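Side-chain contacts in acyltransferase (Streptococcus pneumoniae, PDB 5UG1), which probably transfers acetyl groups to peptidoglycan of the cell wall, this chain being its C-terminal catalytic domain of atypical alpha/beta hydrolase fold: residues I104-A109 / V130-P135; G10-L15 / Q143-S148; D75-N80 / H85-V90; A20-T23 / G27-I30; E68-D73 / A109-E114. All coordinates share one frame; numbering follows the deposited sequence.

How the contacts relate
Following the chain from its N terminus, contact 2 opens first and closes last: its 10-15 and 143-148 segments bring together the two ends of a long loop, and the other four contacts fall within it. Contact 4 closes early, turning helix 18-24 back onto edge strand 29-32. Contact 5 opens at 68-73, and the short return of contact 3, from helix 70-80 to strand 86-90, is completed before contact 5 closes at 109-114. Contact 1 leaves from 104-109 before that closure, so contacts 1 and 5 cross; they share A109 and helix 102-118. Contacts 3 and 4 reach one sheet, while contacts 1 and 5 tie helices together.

Contact 1 of 5, residues I104-A109 / V130-P135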
# COMPACT_ATOMS: atom_id res chain seq x y z
N ILE A 104 13.34 -11.31 0.26
CA ILE A 104 12.01 -11.55 -0.29
C ILE A 104 11.21 -10.25 -0.33
O ILE A 104 10.55 -9.93 -1.33
CB ILE A 104 11.28 -12.63 0.53
CG1 ILE A 104 12.15 -13.88 0.63
CG2 ILE A 104 9.92 -12.95 -0.07
CD1 ILE A 104 11.65 -14.84 1.65
N VAL A 105 11.20 -9.51 0.78
CA VAL A 105 10.47 -8.25 0.79
C VAL A 105 11.01 -7.34 -0.29
O VAL A 105 10.25 -6.65 -0.98
CB VAL A 105 10.56 -7.58 2.18
CG1 VAL A 105 9.87 -6.24 2.13
CG2 VAL A 105 9.92 -8.47 3.23
N GLU A 106 12.33 -7.33 -0.47
CA GLU A 106 12.93 -6.52 -1.51
C GLU A 106 12.46 -6.99 -2.88
O GLU A 106 12.02 -6.18 -3.70
CB GLU A 106 14.46 -6.57 -1.40
CG GLU A 106 15.01 -5.71 -0.25
CD GLU A 106 14.64 -4.25 -0.43
OE1 GLU A 106 15.14 -3.63 -1.39
OE2 GLU A 106 13.85 -3.71 0.37
N LYS A 107 12.50 -8.30 -3.12
CA LYS A 107 11.97 -8.85 -4.37
C LYS A 107 10.50 -8.47 -4.56
O LYS A 107 10.08 -8.15 -5.67
CB LYS A 107 12.15 -10.37 -4.40
CG LYS A 107 13.58 -10.84 -4.73
CD LYS A 107 13.75 -12.36 -4.49
CE LYS A 107 15.16 -12.85 -4.76
NZ LYS A 107 15.20 -14.32 -4.98
N ALA A 108 9.71 -8.49 -3.48
CA ALA A 108 8.29 -8.15 -3.61
C ALA A 108 8.12 -6.70 -4.05
O ALA A 108 7.38 -6.40 -4.99
CB ALA A 108 7.55 -8.41 -2.30
N ALA A 109 8.82 -5.79 -3.37
CA ALA A 109 8.79 -4.39 -3.77
C ALA A 109 9.17 -4.25 -5.24
O ALA A 109 8.51 -3.53 -5.99
CB ALA A 109 9.72 -3.56 -2.88
N VAL A 130 11.05 5.35 -0.15
CA VAL A 130 11.03 6.49 0.77
C VAL A 130 11.59 6.09 2.14
O VAL A 130 12.42 6.80 2.72
CB VAL A 130 9.60 7.05 0.88
CG1 VAL A 130 9.42 7.93 2.14
CG2 VAL A 130 9.25 7.84 -0.39
N ALA A 131 11.17 4.92 2.65
CA ALA A 131 11.63 4.44 3.95
C ALA A 131 13.14 4.34 4.01
O ALA A 131 13.74 4.62 5.05
CB ALA A 131 11.01 3.09 4.25
N LYS A 132 13.78 3.90 2.93
CA LYS A 132 15.23 3.78 2.94
C LYS A 132 15.91 5.14 3.02
O LYS A 132 17.08 5.22 3.42
CB LYS A 132 15.71 3.04 1.69
CG LYS A 132 15.25 1.62 1.61
CD LYS A 132 15.69 1.00 0.30
CE LYS A 132 15.20 -0.42 0.17
NZ LYS A 132 15.30 -0.89 -1.24
N GLU A 133 15.20 6.21 2.68
CA GLU A 133 15.80 7.54 2.65
C GLU A 133 15.74 8.24 4.00
O GLU A 133 16.26 9.35 4.12
CB GLU A 133 15.12 8.42 1.61
CG GLU A 133 15.37 8.05 0.17
CD GLU A 133 14.86 9.13 -0.78
OE1 GLU A 133 15.69 9.91 -1.29
OE2 GLU A 133 13.62 9.22 -0.97
N HIS A 134 15.12 7.63 5.00
CA HIS A 134 14.83 8.30 6.27
C HIS A 134 15.22 7.41 7.43
O HIS A 134 14.36 6.95 8.18
CB HIS A 134 13.36 8.69 6.35
CG HIS A 134 12.96 9.73 5.36
ND1 HIS A 134 13.11 11.08 5.61
CD2 HIS A 134 12.43 9.62 4.12
CE1 HIS A 134 12.68 11.76 4.56
NE2 HIS A 134 12.27 10.90 3.64
N PRO A 135 16.52 7.17 7.62
CA PRO A 135 16.94 6.33 8.75
C PRO A 135 16.47 6.84 10.09
O PRO A 135 16.29 6.04 11.02
CB PRO A 135 18.48 6.35 8.65
CG PRO A 135 18.78 7.62 7.92
CD PRO A 135 17.66 7.80 6.94
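E106 folds back at chi2 (-60°) to lift its carboxylate off helix 102-118, whereas K132 runs out straight beyond CG (chi3 -178°), and the two charged ends meet between the helices. The case illustrates how long side chains can join backbones that stay well apart: the nearest pair of CA atoms, those of E106 and K132, is separated by 11.5 Å. The side chains come from opposite directions, and the ammonium meets one oxygen rather than straddling both. E106 OE1 receives the hydrogen bond of the salt bridge from K132 NZ at 2.7 Å; OE2 of E106 is 3.6 Å from the same NZ. The lysine nitrogen reaches OE1 on its syn side, 20° out of the carboxylate plane. N128 completes the polar cluster, its ND2 bonding E106 OE2 and its OD1 taking a bond from K132 NZ, so one amide grips both charged partners and probably fixes the rotation of the carboxylate. The lysine is exposed, and its chain also touches Y93. The bridge thus spans the surface between helix 102-118 and helix 127-132, which follow one another around edge strand 122-125, while helix 102-118 also lies beside helix 70-80 and V130 touches T163 of helix 150-171.

Contact 2 of 5, residues G10-L15 / Q143-S148. With 03S (methanesulfonic acid), chain B.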
# COMPACT_ATOMS: atom_id res chain seq x y z
N GLY A 10 -5.29 -2.10 4.01
CA GLY A 10 -3.93 -2.12 4.47
C GLY A 10 -3.62 -2.92 5.71
O GLY A 10 -4.49 -3.40 6.37
N ASP A 11 -2.33 -2.99 5.98
CA ASP A 11 -1.76 -3.75 7.08
C ASP A 11 -1.44 -2.89 8.32
O ASP A 11 -1.85 -1.79 8.42
CB ASP A 11 -0.55 -4.55 6.60
CG ASP A 11 0.59 -3.69 6.13
OD1 ASP A 11 0.57 -2.51 6.31
OD2 ASP A 11 1.53 -4.21 5.58
N SER A 12 -0.71 -3.47 9.25
CA SER A 12 -0.36 -2.78 10.46
C SER A 12 0.49 -1.54 10.25
O SER A 12 0.43 -0.66 11.03
CB SER A 12 0.37 -3.71 11.40
OG SER A 12 1.66 -3.92 10.95
N VAL A 13 1.28 -1.51 9.20
CA VAL A 13 2.06 -0.34 8.90
C VAL A 13 1.16 0.82 8.51
O VAL A 13 1.29 1.91 9.00
CB VAL A 13 3.15 -0.63 7.86
CG1 VAL A 13 3.97 0.60 7.58
CG2 VAL A 13 4.06 -1.72 8.35
N ALA A 14 0.23 0.55 7.61
CA ALA A 14 -0.81 1.49 7.28
C ALA A 14 -1.64 1.87 8.51
O ALA A 14 -1.94 3.03 8.71
CB ALA A 14 -1.68 0.96 6.18
N LEU A 15 -1.96 0.89 9.35
CA LEU A 15 -2.75 1.19 10.53
C LEU A 15 -2.01 2.13 11.46
O LEU A 15 -2.61 3.00 12.11
CB LEU A 15 -3.12 -0.11 11.24
CG LEU A 15 -4.01 0.10 12.47
CD1 LEU A 15 -5.34 0.74 12.08
CD2 LEU A 15 -4.24 -1.20 13.25
N GLN A 143 12.28 -1.91 12.65
CA GLN A 143 12.61 -1.78 11.25
C GLN A 143 11.41 -1.89 10.29
O GLN A 143 11.61 -2.00 9.12
CB GLN A 143 13.66 -2.79 10.85
CG GLN A 143 15.01 -2.69 11.54
CD GLN A 143 15.63 -1.32 11.50
OE1 GLN A 143 16.28 -0.95 10.57
NE2 GLN A 143 15.44 -0.59 12.53
N VAL A 144 10.20 -1.83 10.80
CA VAL A 144 8.99 -1.97 10.02
C VAL A 144 7.90 -0.98 10.46
O VAL A 144 7.23 -0.39 9.65
CB VAL A 144 8.42 -3.39 10.15
CG1 VAL A 144 7.09 -3.52 9.45
CG2 VAL A 144 9.40 -4.42 9.65
N HIS A 145 7.77 -0.85 11.76
CA HIS A 145 6.87 0.08 12.39
C HIS A 145 7.62 1.34 12.71
O HIS A 145 8.31 1.41 13.69
CB HIS A 145 6.23 -0.54 13.63
CG HIS A 145 5.38 -1.74 13.33
ND1 HIS A 145 5.85 -3.02 13.43
CD2 HIS A 145 4.11 -1.84 12.90
CE1 HIS A 145 4.90 -3.86 13.09
NE2 HIS A 145 3.83 -3.17 12.78
N PHE A 146 7.49 2.34 11.87
CA PHE A 146 8.25 3.57 11.99
C PHE A 146 8.09 4.30 13.32
O PHE A 146 7.06 4.25 13.92
CB PHE A 146 7.88 4.51 10.84
CG PHE A 146 6.41 4.74 10.70
CD1 PHE A 146 5.75 5.54 11.60
CD2 PHE A 146 5.69 4.16 9.70
CE1 PHE A 146 4.41 5.73 11.50
CE2 PHE A 146 4.36 4.35 9.60
CZ PHE A 146 3.71 5.14 10.48
N GLY A 147 9.14 4.98 13.77
CA GLY A 147 9.07 5.79 14.96
C GLY A 147 9.29 5.08 16.28
O GLY A 147 8.63 4.08 16.58
N SER A 148 10.23 5.59 17.09
CA SER A 148 10.48 5.07 18.43
C SER A 148 9.86 5.93 19.51
O SER A 148 9.82 5.50 20.67
CB SER A 148 11.99 4.94 18.68
OG SER A 148 12.60 6.22 18.64
S10 03S B . 2.22 -5.25 10.48
O11 03S B . 3.61 -4.94 10.09
O12 03S B . 1.46 -5.67 9.28
C13 03S B . 2.22 -6.48 11.60
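S12 and H145 meet at a modified oxygen: S12 OG is bonded covalently to sulfur S10 of the methylsulfonyl group (1.5 Å) and still accepts a hydrogen bond from H145 NE2 at 2.9 Å. That bond is bent, with an N-H...O angle of 147°, and OG stands 21° out of the imidazole plane. Of the sulfonyl oxygens, O12 is held by S12 N at 3.1 Å, while O11 lies 3.2 Å from H145 NE2 and also touches the valines beside it. These valines close the next layer, V13 CG2 resting on V144 CG1 at 3.7 Å, and V144 CG1 also lies over one face of the histidine near its rim. F146 adds a looser contact, its CE2 being 4.3 Å from V13 CG1. Further out, D142 positions the ring by accepting from H145 ND1 through OD2, and its OD1 takes V144 N. On the serine side, D11 is the N-cap of helix 12-16, with OD1 accepting weakly from V13 N and A14 N. The geometry fits a Ser-His-Asp catalytic triad. The covalent adduct on OG is consistent with S12 being the nucleophile, and the tetrahedral sulfur probably resembles an acyl-transfer intermediate, with S12 N perhaps contributing to the oxyanion hole.

Contact 3 of 5, residues D75-N80 / H85-V90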
# COMPACT_ATOMS: atom_id res chain seq x y z
N ASP A 75 0.45 -10.86 -8.58
CA ASP A 75 -0.20 -11.25 -9.83
C ASP A 75 -1.70 -11.37 -9.64
O ASP A 75 -2.49 -10.85 -10.44
CB ASP A 75 0.36 -12.58 -10.32
CG ASP A 75 1.69 -12.44 -11.00
OD1 ASP A 75 2.14 -11.29 -11.23
OD2 ASP A 75 2.28 -13.50 -11.31
N SER A 76 -2.12 -12.03 -8.56
CA SER A 76 -3.53 -12.33 -8.37
C SER A 76 -4.34 -11.07 -8.07
O SER A 76 -5.42 -10.87 -8.64
CB SER A 76 -3.72 -13.34 -7.25
OG SER A 76 -5.09 -13.62 -7.09
N ILE A 77 -3.86 -10.23 -7.15
CA ILE A 77 -4.67 -9.07 -6.78
C ILE A 77 -4.78 -8.12 -7.97
O ILE A 77 -5.85 -7.56 -8.23
CB ILE A 77 -4.11 -8.39 -5.52
CG1 ILE A 77 -5.20 -7.57 -4.83
CG2 ILE A 77 -2.89 -7.55 -5.83
CD1 ILE A 77 -4.84 -7.15 -3.44
N VAL A 78 -3.71 -8.01 -8.75
CA VAL A 78 -3.78 -7.19 -9.96
C VAL A 78 -4.76 -7.79 -10.94
O VAL A 78 -5.57 -7.07 -11.54
CB VAL A 78 -2.37 -7.04 -10.57
CG1 VAL A 78 -2.48 -6.52 -12.01
CG2 VAL A 78 -1.52 -6.14 -9.67
N LYS A 79 -4.73 -9.11 -11.11
CA LYS A 79 -5.67 -9.76 -12.02
C LYS A 79 -7.12 -9.54 -11.57
O LYS A 79 -8.02 -9.37 -12.40
CB LYS A 79 -5.36 -11.26 -12.10
CG LYS A 79 -6.42 -12.11 -12.80
CD LYS A 79 -6.37 -11.97 -14.31
CE LYS A 79 -7.51 -12.71 -14.99
NZ LYS A 79 -7.57 -14.15 -14.59
N ASN A 80 -7.35 -9.54 -10.27
CA ASN A 80 -8.71 -9.56 -9.76
C ASN A 80 -9.28 -8.17 -9.53
O ASN A 80 -10.45 -8.06 -9.14
CB ASN A 80 -8.77 -10.38 -8.46
CG ASN A 80 -8.94 -11.88 -8.73
OD1 ASN A 80 -10.05 -12.35 -8.98
ND2 ASN A 80 -7.84 -12.63 -8.70
N HIS A 85 -11.84 0.43 -11.98
CA HIS A 85 -11.04 0.92 -10.86
C HIS A 85 -9.63 1.27 -11.32
O HIS A 85 -9.14 0.76 -12.33
CB HIS A 85 -10.98 -0.12 -9.75
CG HIS A 85 -12.31 -0.44 -9.15
ND1 HIS A 85 -12.85 0.27 -8.10
CD2 HIS A 85 -13.22 -1.39 -9.47
CE1 HIS A 85 -14.03 -0.24 -7.78
NE2 HIS A 85 -14.28 -1.24 -8.60
N HIS A 86 -9.00 2.16 -10.57
CA HIS A 86 -7.57 2.37 -10.61
C HIS A 86 -7.00 1.86 -9.30
O HIS A 86 -7.63 1.99 -8.25
CB HIS A 86 -7.21 3.84 -10.82
CG HIS A 86 -5.77 4.06 -11.19
ND1 HIS A 86 -5.36 4.27 -12.49
CD2 HIS A 86 -4.65 4.12 -10.43
CE1 HIS A 86 -4.05 4.44 -12.51
NE2 HIS A 86 -3.59 4.36 -11.27
N MET A 87 -5.81 1.28 -9.35
CA MET A 87 -5.23 0.60 -8.21
C MET A 87 -3.88 1.20 -7.90
O MET A 87 -3.08 1.45 -8.80
CB MET A 87 -5.10 -0.90 -8.49
CG MET A 87 -4.62 -1.75 -7.36
SD MET A 87 -4.40 -3.45 -7.95
CE MET A 87 -5.23 -4.29 -6.62
N ILE A 88 -3.62 1.44 -6.62
CA ILE A 88 -2.32 1.92 -6.16
C ILE A 88 -1.68 0.85 -5.28
O ILE A 88 -2.32 0.34 -4.36
CB ILE A 88 -2.47 3.25 -5.41
CG1 ILE A 88 -2.89 4.32 -6.42
CG2 ILE A 88 -1.19 3.64 -4.70
CD1 ILE A 88 -3.12 5.59 -5.79
N LEU A 89 -0.43 0.50 -5.58
CA LEU A 89 0.30 -0.52 -4.83
C LEU A 89 1.34 0.16 -3.94
O LEU A 89 2.20 0.90 -4.44
CB LEU A 89 0.97 -1.52 -5.77
CG LEU A 89 0.07 -2.12 -6.85
CD1 LEU A 89 0.88 -2.98 -7.82
CD2 LEU A 89 -1.08 -2.93 -6.24
N VAL A 90 1.27 -0.10 -2.63
CA VAL A 90 2.23 0.46 -1.67
C VAL A 90 3.29 -0.60 -1.38
O VAL A 90 3.00 -1.65 -0.79
CB VAL A 90 1.54 0.92 -0.39
CG1 VAL A 90 2.42 1.94 0.34
CG2 VAL A 90 0.18 1.53 -0.70
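M87 of strand 86-90 reaches up to I77 and V78 of helix 70-80 within a beta-alpha-beta unit, strand 57-61, helix 70-80, strand 86-90, which serves as an example of how a parallel sheet is covered by its own crossover helix. The local axes lie 10.3 Å apart and run nearly antiparallel, at 161°, as expected where a helix returns the chain to begin the next parallel strand. From the strand, CB of M87 points at the helix, and CG stands anti to the backbone N (chi1 -175°), which carries the chain straight up off the sheet. SD comes next, passing V78 with CG2 of that valine 4.3 Å away. A bend at the last torsion then turns CE toward I77, where it settles 3.7 Å from I77 CG1 and equally close to I77 O, with CG2 of the isoleucine slightly farther. The two side chains cross obliquely. Beside them, L89 CD1 makes a lighter contact with V78 CG2 at 4.4 Å. I77 also touches I60 of strand 57-61 and V78 touches I122 of strand 122-125, so the helix covers three neighbouring strands. On the helix itself, the N80 side chain folds back onto the carbonyl of S76, one turn earlier: S76 O accepts both N80 N at 2.9 Å and N80 ND2 at 3.0 Å, ND2 standing 41° out of the carbonyl plane.

Contact 4 of 5, residues A20-T23 / G27-I30; sequences ALQT and GAQI
L21 and Q22 of helix 18-24 meet the turn at G27 and A28 and, in strand 29-32, I30, an instructive pairing of an apolar seam with a polar rim. On the packed side, CD1 of I30 lies 3.9 Å from L21 CB, and I30 CG2 faces L21 CD1 at 4.1 Å. L21 continues inward onto L8 of strand 6-10 and onto A161 and I164 of helix 150-171, so it carries this side of the contact to buried neighbours. The outer half depends on the amide of Q22. A bend at chi2 (67°) swings that amide across to the turn, where NE2 donates to A28 O at 2.9 Å, almost straight at 169° and in the plane of the amide. The side chains of Q22 and I30 slide past each other in opposite directions, OE1 of Q22 coming 3.5 Å from I30 CG1. A water completes the polar side: it takes the N-H of I30 at 2.9 Å and donates to A28 O at 3.2 Å, while its approach to Q22 OE1 is too short to be trusted in detail. The chemistry implies that the glutamine amide and a water satisfy the A28 carbonyl oxygen and the I30 N-H where the chain turns into an outermost strand.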
# COMPACT_ATOMS: atom_id res chain seq x y z
N ALA A 20 -2.50 10.06 10.17
CA ALA A 20 -1.85 10.87 9.15
C ALA A 20 -2.49 10.64 7.79
O ALA A 20 -2.69 11.58 7.01
CB ALA A 20 -0.35 10.56 9.10
N LEU A 21 -2.86 9.39 7.50
CA LEU A 21 -3.55 9.08 6.25
C LEU A 21 -4.85 9.86 6.14
O LEU A 21 -5.12 10.49 5.12
CB LEU A 21 -3.81 7.57 6.16
CG LEU A 21 -2.61 6.73 5.75
CD1 LEU A 21 -2.92 5.25 5.91
CD2 LEU A 21 -2.21 7.05 4.31
N GLN A 22 -5.67 9.81 7.20
CA GLN A 22 -6.96 10.50 7.20
C GLN A 22 -6.78 12.01 7.10
O GLN A 22 -7.58 12.70 6.47
CB GLN A 22 -7.74 10.17 8.47
CG GLN A 22 -9.23 10.35 8.31
CD GLN A 22 -9.81 9.35 7.33
OE1 GLN A 22 -10.00 8.18 7.67
NE2 GLN A 22 -10.06 9.79 6.10
N THR A 23 -5.73 12.54 7.73
CA THR A 23 -5.45 13.97 7.66
C THR A 23 -5.01 14.38 6.27
O THR A 23 -5.45 15.40 5.74
CB THR A 23 -4.40 14.33 8.71
OG1 THR A 23 -4.96 14.13 10.01
CG2 THR A 23 -3.96 15.79 8.59
N GLY A 27 -11.71 12.28 3.82
CA GLY A 27 -12.77 11.57 3.12
C GLY A 27 -12.35 10.27 2.48
O GLY A 27 -13.21 9.57 1.93
N ALA A 28 -11.07 9.91 2.54
CA ALA A 28 -10.68 8.57 2.13
C ALA A 28 -11.17 7.56 3.17
O ALA A 28 -11.33 7.87 4.35
CB ALA A 28 -9.17 8.46 1.96
N GLN A 29 -11.45 6.35 2.70
CA GLN A 29 -11.89 5.26 3.55
C GLN A 29 -10.67 4.41 3.87
O GLN A 29 -10.18 3.68 3.01
CB GLN A 29 -12.97 4.42 2.85
CG GLN A 29 -14.27 5.16 2.60
CD GLN A 29 -15.27 4.30 1.84
OE1 GLN A 29 -15.54 4.53 0.67
NE2 GLN A 29 -15.81 3.31 2.52
N ILE A 30 -10.17 4.53 5.09
CA ILE A 30 -8.97 3.83 5.51
C ILE A 30 -9.43 2.55 6.20
O ILE A 30 -10.03 2.60 7.28
CB ILE A 30 -8.09 4.69 6.43
CG1 ILE A 30 -7.87 6.09 5.85
CG2 ILE A 30 -6.72 4.04 6.66
CD1 ILE A 30 -7.05 6.11 4.57
O HOH W 1 -11.33 6.23 7.07

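Contact 5 of 5, residues E68-D73 / A109-E114; sequences ENYKDD and AAYMRE
K71 and Y111 mark the closest backbone approach, their CA atoms 7.3 Å apart, where the first turn of helix 70-80 comes up to the middle of helix 102-118. The contact exemplifies helix pairing through a few large side chains rather than through close backbones. Y111 is the main bridge: with CG anti to its own backbone N (chi1 -168°), the phenol leaves its helix and runs aslant over the first turn of the other. Its CE2 comes to 3.8 Å from K71 O and 4.1 Å from K71 CA, so the ring rests against main chain and not against the lysine's aliphatic arm, whose end leads away. At the root of the same side chain, Y111 CB meets Y70 CE2 at 3.9 Å, touching the edge of that ring near its plane. The two tyrosines therefore do not stack; their side chains cross at a slant, the ring of one abutting the CB of the other. The CB of K71 lies over one face of the Y70 ring, offset toward its rim. The Y70 ring lies across helix 102-118, packing on I104, K107 and A108 one and two turns before Y111. Beyond the ring, Y111 OH probably hydrogen-bonds to D75 OD1, one turn farther along helix 70-80, though the modelled approach is too short to be relied on in detail. Helices 70-80 and 102-118 follow successive strands, 57-61 and 86-90, and their side-by-side packing is that of consecutive crossover helices covering a parallel sheet in an alpha/beta fold.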
# COMPACT_ATOMS: atom_id res chain seq x y z
N GLU A 68 6.41 -14.39 1.39
CA GLU A 68 7.01 -15.47 0.60
C GLU A 68 6.29 -15.68 -0.72
O GLU A 68 6.92 -15.93 -1.75
CB GLU A 68 7.04 -16.76 1.42
CG GLU A 68 7.80 -17.91 0.75
CD GLU A 68 6.91 -18.79 -0.13
OE1 GLU A 68 5.66 -18.77 0.03
OE2 GLU A 68 7.47 -19.52 -0.99
N ASN A 69 4.95 -15.58 -0.73
CA ASN A 69 4.16 -15.83 -1.93
C ASN A 69 3.91 -14.57 -2.75
O ASN A 69 2.86 -14.47 -3.40
CB ASN A 69 2.83 -16.50 -1.55
CG ASN A 69 2.26 -17.36 -2.69
OD1 ASN A 69 3.00 -17.86 -3.53
ND2 ASN A 69 0.94 -17.52 -2.71
N TYR A 70 4.84 -13.61 -2.74
CA TYR A 70 4.54 -12.30 -3.32
C TYR A 70 4.23 -12.39 -4.81
O TYR A 70 3.35 -11.67 -5.31
CB TYR A 70 5.70 -11.32 -3.10
CG TYR A 70 6.93 -11.68 -3.89
CD1 TYR A 70 7.88 -12.54 -3.36
CD2 TYR A 70 7.15 -11.16 -5.17
CE1 TYR A 70 9.01 -12.88 -4.07
CE2 TYR A 70 8.27 -11.50 -5.89
CZ TYR A 70 9.20 -12.36 -5.34
OH TYR A 70 10.34 -12.72 -6.03
N LYS A 71 4.94 -13.26 -5.55
CA LYS A 71 4.70 -13.36 -6.99
C LYS A 71 3.24 -13.67 -7.28
O LYS A 71 2.54 -12.89 -7.93
CB LYS A 71 5.61 -14.42 -7.61
CG LYS A 71 7.01 -13.97 -7.95
CD LYS A 71 7.82 -15.18 -8.46
CE LYS A 71 9.28 -14.84 -8.75
NZ LYS A 71 10.09 -16.07 -8.94
N ASP A 72 2.74 -14.80 -6.75
CA ASP A 72 1.34 -15.16 -6.99
C ASP A 72 0.39 -14.14 -6.39
O ASP A 72 -0.62 -13.80 -7.00
CB ASP A 72 1.05 -16.55 -6.43
CG ASP A 72 1.68 -17.66 -7.26
OD1 ASP A 72 2.20 -17.37 -8.36
OD2 ASP A 72 1.65 -18.83 -6.83
N ASP A 73 0.70 -13.63 -5.19
CA ASP A 73 -0.23 -12.71 -4.53
C ASP A 73 -0.40 -11.42 -5.33
O ASP A 73 -1.52 -10.93 -5.50
CB ASP A 73 0.24 -12.41 -3.10
CG ASP A 73 -0.30 -13.42 -2.08
OD1 ASP A 73 -1.43 -13.93 -2.27
OD2 ASP A 73 0.39 -13.73 -1.08
N ALA A 109 8.82 -5.79 -3.37
CA ALA A 109 8.79 -4.39 -3.77
C ALA A 109 9.17 -4.25 -5.24
O ALA A 109 8.51 -3.53 -5.99
CB ALA A 109 9.72 -3.56 -2.88
N ALA A 110 10.24 -4.93 -5.67
CA ALA A 110 10.68 -4.81 -7.06
C ALA A 110 9.62 -5.31 -8.03
O ALA A 110 9.37 -4.68 -9.07
CB ALA A 110 11.99 -5.59 -7.26
N TYR A 111 8.99 -6.44 -7.71
CA TYR A 111 7.96 -7.01 -8.58
C TYR A 111 6.74 -6.11 -8.67
O TYR A 111 6.13 -5.99 -9.75
CB TYR A 111 7.57 -8.39 -8.07
CG TYR A 111 6.74 -9.18 -9.05
CD1 TYR A 111 7.28 -9.57 -10.27
CD2 TYR A 111 5.44 -9.54 -8.75
CE1 TYR A 111 6.54 -10.28 -11.18
CE2 TYR A 111 4.68 -10.27 -9.66
CZ TYR A 111 5.24 -10.63 -10.87
OH TYR A 111 4.52 -11.35 -11.80
N MET A 112 6.33 -5.49 -7.55
CA MET A 112 5.24 -4.52 -7.57
C MET A 112 5.57 -3.33 -8.45
O MET A 112 4.71 -2.82 -9.18
CB MET A 112 4.92 -4.05 -6.15
CG MET A 112 4.49 -5.15 -5.19
SD MET A 112 4.52 -4.62 -3.47
CE MET A 112 3.16 -3.44 -3.51
N ARG A 113 6.82 -2.85 -8.39
CA ARG A 113 7.24 -1.81 -9.32
C ARG A 113 7.07 -2.26 -10.77
O ARG A 113 6.65 -1.46 -11.62
CB ARG A 113 8.69 -1.42 -9.05
CG ARG A 113 8.90 -0.73 -7.70
CD ARG A 113 10.37 -0.37 -7.44
NE ARG A 113 10.54 0.02 -6.05
CZ ARG A 113 11.27 -0.64 -5.15
NH1 ARG A 113 11.95 -1.73 -5.50
NH2 ARG A 113 11.35 -0.19 -3.91
N GLU A 114 7.35 -3.53 -11.07
CA GLU A 114 7.24 -4.00 -12.45
C GLU A 114 5.79 -3.99 -12.90
O GLU A 114 5.49 -3.61 -14.04
CB GLU A 114 7.84 -5.40 -12.61
CG GLU A 114 9.27 -5.48 -12.13
CD GLU A 114 10.00 -6.73 -12.59
OE1 GLU A 114 9.43 -7.84 -12.56
OE2 GLU A 114 11.17 -6.59 -12.98